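Local atomic coordinates of StAR-related lipid transfer protein 5 (Homo sapiens, PDB entry 2R55), a protein that probably binds cholesterol or other sterols and lipids in its START domain and carries them within the cell. Residues A[33-36]-A[37-40]; A[92-95]-A[96-99]. All coordinates share one frame; numbering follows the deposited sequence.

Contact 1. Residues A[33-36]-A[37-40]; sequences EKML and QYRR
Glu33 contributes its backbone carbonyl, which receives the N-H of Gln37 at 3.1 Å (N to O). One residue on, the Lys34 carbonyl does double duty. Tyr38 N donates to Lys34 O at 2.8 Å, with an N-H...O angle of 160°, and the same oxygen sits 3.2 Å above one face of the Tyr38 ring, displaced toward its rim. The ring gets there because Tyr38 CG lies anti to its own carbonyl carbon (chi1 -59°), folding the phenol back along the preceding turn. The ammonium group of Lys34 reaches out to a salt bridge with Glu63. Met35, bent at chi2 and chi3, brings SD to 3.9 Å from Tyr38 CD2. The sulfur is 73° off the ring normal, an oblique Met-aromatic contact, and Phe177 and Phe193 also pack on this methionine. Met35 O accepts a weak bond from Arg39 N, whose guanidinium pairs with Glu179. Leu36 O accepts Arg40 N at 3.2 Å and, more weakly, Arg39 N, while CG and CD of Arg40 pass close by it. The extended Arg40 chain then carries its guanidinium past the leucine, so that Leu36 CD2 lies over one face at 3.6 Å from Arg40 NH2, where no N-H points, since those lie in the plane. The sheet-facing side thus combines the apolar Met35-Tyr38 contact with ion pairs at its margins, Lys34 with Glu63 and Arg39 with Glu179, while Leu36 lends an apolar cover to one face of the Arg40 cation.

Contact 2. Residues A[92-95]-A[96-99]; sequences GLRV and KWDE
Arg94 reaches forward along the turn, past the rim of Trp97, to lie beside Asp98. From CB its CG is anti to the backbone N (chi1 -155°), and bends at chi2 and chi3 carry the chain past the indole and bring the guanidinium beside the carboxylate. Arg94 CG lies 4.0 Å from Trp97 CZ2 and 4.1 Å from Asp98 CB; Arg94 CD stays 4.0 Å from Trp97 CZ2. At the tip, the guanidinium has Trp97 CH2 at its edge, with the two planes 44° apart. Arg94 NH1 comes within 3.2 Å of Asp98 OD2. Carboxylate and guanidinium are nearly parallel, 9° apart, but the oxygen stands well out of the guanidinium plane, so the salt bridge rests on charge without an aimed N-H. Backbone bonds close the turn: Lys96 N to Leu93 O at 3.0 Å and a weak one from Asp98 N to Arg94 O. Trp97 NE1 donates to Cys85 O, and the ring packs on Asn221 and Leu222. A serine in place of Trp97 would probably leave Cys85 O without this donor and open a gap beside the Arg94 chain. This short, weakly bonded turn packs against helix 79-86 and the long C-terminal helix 204-227, which the sheet grips in the START helix-grip fold.

Contact 1 comes first along the chain, at the end of helix 21-40, and contact 2 follows three strands and helix 79-86 later, in the short helix 94-97. Their centres are 25 Å apart on opposite sides of the chain's centre, and their nearest atoms remain about 11 Å apart, so neither touches the other. Both belong to the single START domain. The 33-40 helix end packs on the sheet through strands 67-75, 167-180 and 188-197, while 92-99 meets helices 79-86 and 204-227. Together they mark two flanks of a helix-grip fold, in which a curved sheet wraps a long C-terminal helix; in START domains the lipid cavity lies between these two elements.

Contact 1. Residues A[33-36]-A[37-40]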
ATOM      1  N   GLU A  33     -14.538  -0.072   0.148  1.00 67.59           N
ATOM      2  CA  GLU A  33     -15.493   0.265  -0.928  1.00 67.52           C
ATOM      3  C   GLU A  33     -14.833   1.096  -2.035  1.00 67.03           C
ATOM      4  O   GLU A  33     -14.991   0.779  -3.217  1.00 66.61           O
ATOM      5  CB  GLU A  33     -16.760   0.938  -0.387  1.00 67.23           C
ATOM      6  CG  GLU A  33     -17.854  -0.066  -0.014  1.00 70.35           C
ATOM      7  CD  GLU A  33     -18.761   0.405   1.137  1.00 74.52           C
ATOM      8  OE1 GLU A  33     -18.908   1.646   1.353  1.00 74.34           O
ATOM      9  OE2 GLU A  33     -19.322  -0.483   1.827  1.00 74.40           O
ATOM     10  N   LYS A  34     -14.060   2.121  -1.643  1.00 66.28           N
ATOM     11  CA  LYS A  34     -13.324   2.945  -2.600  1.00 65.81           C
ATOM     12  C   LYS A  34     -12.254   2.150  -3.332  1.00 65.33           C
ATOM     13  O   LYS A  34     -12.059   2.277  -4.534  1.00 64.42           O
ATOM     14  CB  LYS A  34     -12.698   4.151  -1.897  1.00 65.96           C
ATOM     15  CG  LYS A  34     -13.686   5.292  -1.712  1.00 66.31           C
ATOM     16  CD  LYS A  34     -13.158   6.265  -0.702  1.00 66.52           C
ATOM     17  CE  LYS A  34     -14.118   7.402  -0.464  1.00 65.86           C
ATOM     18  NZ  LYS A  34     -13.433   8.354   0.436  1.00 64.28           N
ATOM     19  N   MET A  35     -11.563   1.319  -2.578  1.00 65.65           N
ATOM     20  CA  MET A  35     -10.574   0.451  -3.137  1.00 65.79           C
ATOM     21  C   MET A  35     -11.190  -0.463  -4.182  1.00 65.59           C
ATOM     22  O   MET A  35     -10.669  -0.595  -5.283  1.00 65.84           O
ATOM     23  CB  MET A  35      -9.907  -0.312  -2.014  1.00 66.34           C
ATOM     24  CG  MET A  35      -8.800   0.489  -1.365  1.00 66.71           C
ATOM     25  SD  MET A  35      -7.313   0.478  -2.380  1.00 70.45           S
ATOM     26  CE  MET A  35      -6.793  -1.218  -2.202  1.00 69.09           C
ATOM     27  N   LEU A  36     -12.337  -1.037  -3.866  1.00 65.25           N
ATOM     28  CA  LEU A  36     -13.046  -1.864  -4.827  1.00 65.22           C
ATOM     29  C   LEU A  36     -13.345  -1.103  -6.125  1.00 65.05           C
ATOM     30  O   LEU A  36     -13.172  -1.643  -7.227  1.00 65.01           O
ATOM     31  CB  LEU A  36     -14.312  -2.460  -4.206  1.00 65.03           C
ATOM     32  CG  LEU A  36     -14.915  -3.671  -4.942  1.00 67.06           C
ATOM     33  CD1 LEU A  36     -13.862  -4.779  -5.158  1.00 67.47           C
ATOM     34  CD2 LEU A  36     -16.188  -4.225  -4.250  1.00 65.27           C
ATOM     35  N   GLN A  37     -13.755   0.158  -5.994  1.00 64.90           N
ATOM     36  CA  GLN A  37     -14.050   0.969  -7.161  1.00 65.01           C
ATOM     37  C   GLN A  37     -12.776   1.300  -7.951  1.00 64.60           C
ATOM     38  O   GLN A  37     -12.793   1.254  -9.186  1.00 64.71           O
ATOM     39  CB  GLN A  37     -14.897   2.207  -6.798  1.00 65.57           C
ATOM     40  CG  GLN A  37     -16.172   2.409  -7.685  1.00 68.52           C
ATOM     41  CD  GLN A  37     -17.062   1.146  -7.797  1.00 72.15           C
ATOM     42  OE1 GLN A  37     -17.075   0.278  -6.903  1.00 73.20           O
ATOM     43  NE2 GLN A  37     -17.813   1.047  -8.904  1.00 73.24           N
ATOM     44  N   TYR A  38     -11.663   1.553  -7.254  1.00 63.95           N
ATOM     45  CA  TYR A  38     -10.370   1.752  -7.919  1.00 63.96           C
ATOM     46  C   TYR A  38      -9.945   0.507  -8.717  1.00 64.60           C
ATOM     47  O   TYR A  38      -9.210   0.621  -9.690  1.00 65.27           O
ATOM     48  CB  TYR A  38      -9.223   2.020  -6.931  1.00 63.78           C
ATOM     49  CG  TYR A  38      -9.304   3.215  -6.004  1.00 63.49           C
ATOM     50  CD1 TYR A  38     -10.093   4.317  -6.290  1.00 63.77           C
ATOM     51  CD2 TYR A  38      -8.537   3.245  -4.848  1.00 63.06           C
ATOM     52  CE1 TYR A  38     -10.139   5.402  -5.422  1.00 63.25           C
ATOM     53  CE2 TYR A  38      -8.583   4.308  -3.989  1.00 63.63           C
ATOM     54  CZ  TYR A  38      -9.384   5.390  -4.283  1.00 62.75           C
ATOM     55  OH  TYR A  38      -9.423   6.452  -3.422  1.00 61.70           O
ATOM     56  N   ARG A  39     -10.360  -0.677  -8.280  1.00 64.50           N
ATOM     57  CA  ARG A  39      -9.906  -1.897  -8.911  1.00 64.60           C
ATOM     58  C   ARG A  39     -10.679  -2.124 -10.202  1.00 65.26           C
ATOM     59  O   ARG A  39     -10.138  -2.630 -11.198  1.00 66.07           O
ATOM     60  CB  ARG A  39     -10.073  -3.080  -7.951  1.00 64.51           C
ATOM     61  CG  ARG A  39      -9.794  -4.463  -8.542  1.00 62.86           C
ATOM     62  CD  ARG A  39      -8.436  -4.536  -9.185  1.00 62.42           C
ATOM     63  NE  ARG A  39      -8.173  -5.843  -9.787  1.00 62.15           N
ATOM     64  CZ  ARG A  39      -8.400  -6.155 -11.062  1.00 59.62           C
ATOM     65  NH1 ARG A  39      -8.888  -5.246 -11.901  1.00 57.54           N
ATOM     66  NH2 ARG A  39      -8.111  -7.374 -11.488  1.00 54.71           N
ATOM     67  N   ARG A  40     -11.947  -1.736 -10.187  1.00 65.28           N
ATOM     68  CA  ARG A  40     -12.821  -1.972 -11.318  1.00 64.52           C
ATOM     69  C   ARG A  40     -12.675  -0.873 -12.352  1.00 64.50           C
ATOM     70  O   ARG A  40     -12.703  -1.151 -13.539  1.00 65.00           O
ATOM     71  CB  ARG A  40     -14.257  -2.095 -10.851  1.00 64.07           C
ATOM     72  CG  ARG A  40     -14.459  -3.280  -9.929  1.00 64.11           C
ATOM     73  CD  ARG A  40     -15.758  -3.168  -9.113  1.00 64.64           C
ATOM     74  NE  ARG A  40     -16.086  -4.493  -8.606  1.00 65.29           N
ATOM     75  CZ  ARG A  40     -17.108  -4.792  -7.809  1.00 66.20           C
ATOM     76  NH1 ARG A  40     -17.296  -6.058  -7.441  1.00 66.20           N
ATOM     77  NH2 ARG A  40     -17.932  -3.844  -7.372  1.00 66.44           N
TER

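Contact 2. Residues A[92-95]-A[96-99]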
ATOM      1  N   GLY A  92       4.527  -9.443  10.999  1.00 79.41           N
ATOM      2  CA  GLY A  92       4.833 -10.305   9.856  1.00 79.01           C
ATOM      3  C   GLY A  92       6.093  -9.891   9.099  1.00 78.57           C
ATOM      4  O   GLY A  92       7.184  -9.766   9.700  1.00 78.36           O
ATOM      5  N   LEU A  93       5.923  -9.625   7.793  1.00 77.95           N
ATOM      6  CA  LEU A  93       7.037  -9.702   6.834  1.00 77.22           C
ATOM      7  C   LEU A  93       7.543  -8.406   6.174  1.00 76.92           C
ATOM      8  O   LEU A  93       8.719  -8.314   5.825  1.00 76.57           O
ATOM      9  CB  LEU A  93       6.709 -10.743   5.747  1.00 77.08           C
ATOM     10  CG  LEU A  93       6.435 -12.197   6.190  1.00 76.81           C
ATOM     11  CD1 LEU A  93       6.400 -13.118   4.983  1.00 76.03           C
ATOM     12  CD2 LEU A  93       7.458 -12.722   7.215  1.00 76.00           C
ATOM     13  N   ARG A  94       6.664  -7.418   6.006  1.00 76.59           N
ATOM     14  CA  ARG A  94       6.947  -6.261   5.137  1.00 76.29           C
ATOM     15  C   ARG A  94       8.253  -5.473   5.453  1.00 75.69           C
ATOM     16  O   ARG A  94       8.920  -4.978   4.537  1.00 75.29           O
ATOM     17  CB  ARG A  94       5.721  -5.338   5.054  1.00 76.61           C
ATOM     18  CG  ARG A  94       5.673  -4.495   3.792  1.00 77.53           C
ATOM     19  CD  ARG A  94       4.301  -4.507   3.182  1.00 79.75           C
ATOM     20  NE  ARG A  94       3.628  -3.208   3.212  1.00 82.05           N
ATOM     21  CZ  ARG A  94       3.737  -2.276   2.266  1.00 82.84           C
ATOM     22  NH1 ARG A  94       4.523  -2.480   1.215  1.00 82.80           N
ATOM     23  NH2 ARG A  94       3.071  -1.127   2.375  1.00 82.52           N
ATOM     24  N   VAL A  95       8.614  -5.391   6.736  1.00 74.99           N
ATOM     25  CA  VAL A  95       9.841  -4.711   7.195  1.00 74.38           C
ATOM     26  C   VAL A  95      11.081  -5.200   6.451  1.00 73.77           C
ATOM     27  O   VAL A  95      11.966  -4.419   6.115  1.00 73.87           O
ATOM     28  CB  VAL A  95      10.059  -4.915   8.727  1.00 74.54           C
ATOM     29  CG1 VAL A  95      11.446  -4.403   9.193  1.00 74.51           C
ATOM     30  CG2 VAL A  95       8.946  -4.243   9.515  1.00 74.95           C
ATOM     31  N   LYS A  96      11.125  -6.502   6.204  1.00 73.10           N
ATOM     32  CA  LYS A  96      12.255  -7.145   5.562  1.00 72.53           C
ATOM     33  C   LYS A  96      12.467  -6.683   4.117  1.00 72.11           C
ATOM     34  O   LYS A  96      13.382  -5.919   3.826  1.00 72.14           O
ATOM     35  CB  LYS A  96      12.065  -8.664   5.622  1.00 72.54           C
ATOM     36  CG  LYS A  96      13.223  -9.480   5.111  1.00 72.45           C
ATOM     37  CD  LYS A  96      14.445  -9.145   5.903  1.00 72.23           C
ATOM     38  CE  LYS A  96      15.448 -10.261   5.881  1.00 70.01           C
ATOM     39  NZ  LYS A  96      16.583  -9.785   6.686  1.00 68.45           N
ATOM     40  N   TRP A  97      11.591  -7.127   3.227  1.00 71.70           N
ATOM     41  CA  TRP A  97      11.849  -7.084   1.792  1.00 71.22           C
ATOM     42  C   TRP A  97      11.557  -5.753   1.111  1.00 70.91           C
ATOM     43  O   TRP A  97      12.089  -5.488   0.037  1.00 71.00           O
ATOM     44  CB  TRP A  97      11.067  -8.200   1.092  1.00 71.35           C
ATOM     45  CG  TRP A  97       9.590  -8.150   1.349  1.00 71.05           C
ATOM     46  CD1 TRP A  97       8.910  -8.812   2.328  1.00 71.32           C
ATOM     47  CD2 TRP A  97       8.615  -7.396   0.619  1.00 70.85           C
ATOM     48  NE1 TRP A  97       7.567  -8.523   2.250  1.00 71.98           N
ATOM     49  CE2 TRP A  97       7.358  -7.657   1.211  1.00 71.47           C
ATOM     50  CE3 TRP A  97       8.678  -6.534  -0.485  1.00 71.22           C
ATOM     51  CZ2 TRP A  97       6.169  -7.080   0.739  1.00 71.56           C
ATOM     52  CZ3 TRP A  97       7.497  -5.946  -0.946  1.00 71.42           C
ATOM     53  CH2 TRP A  97       6.260  -6.223  -0.331  1.00 71.26           C
ATOM     54  N   ASP A  98      10.705  -4.928   1.705  1.00 70.49           N
ATOM     55  CA  ASP A  98      10.298  -3.683   1.048  1.00 70.50           C
ATOM     56  C   ASP A  98      11.249  -2.529   1.346  1.00 70.83           C
ATOM     57  O   ASP A  98      11.239  -1.970   2.448  1.00 70.63           O
ATOM     58  CB  ASP A  98       8.867  -3.309   1.438  1.00 70.26           C
ATOM     59  CG  ASP A  98       8.366  -2.062   0.718  1.00 69.92           C
ATOM     60  OD1 ASP A  98       8.767  -1.789  -0.440  1.00 68.44           O
ATOM     61  OD2 ASP A  98       7.541  -1.359   1.322  1.00 70.45           O
ATOM     62  N   GLU A  99      12.055  -2.160   0.353  1.00 71.36           N
ATOM     63  CA  GLU A  99      13.080  -1.128   0.540  1.00 72.30           C
ATOM     64  C   GLU A  99      12.531   0.170   1.135  1.00 71.94           C
ATOM     65  O   GLU A  99      13.281   0.950   1.706  1.00 71.70           O
ATOM     66  CB  GLU A  99      13.858  -0.857  -0.766  1.00 72.31           C
ATOM     67  CG  GLU A  99      13.039  -0.233  -1.904  1.00 73.73           C
ATOM     68  CD  GLU A  99      13.881   0.510  -2.948  1.00 73.65           C
ATOM     69  OE1 GLU A  99      15.054   0.137  -3.172  1.00 75.73           O
ATOM     70  OE2 GLU A  99      13.349   1.468  -3.559  1.00 75.46           O
TER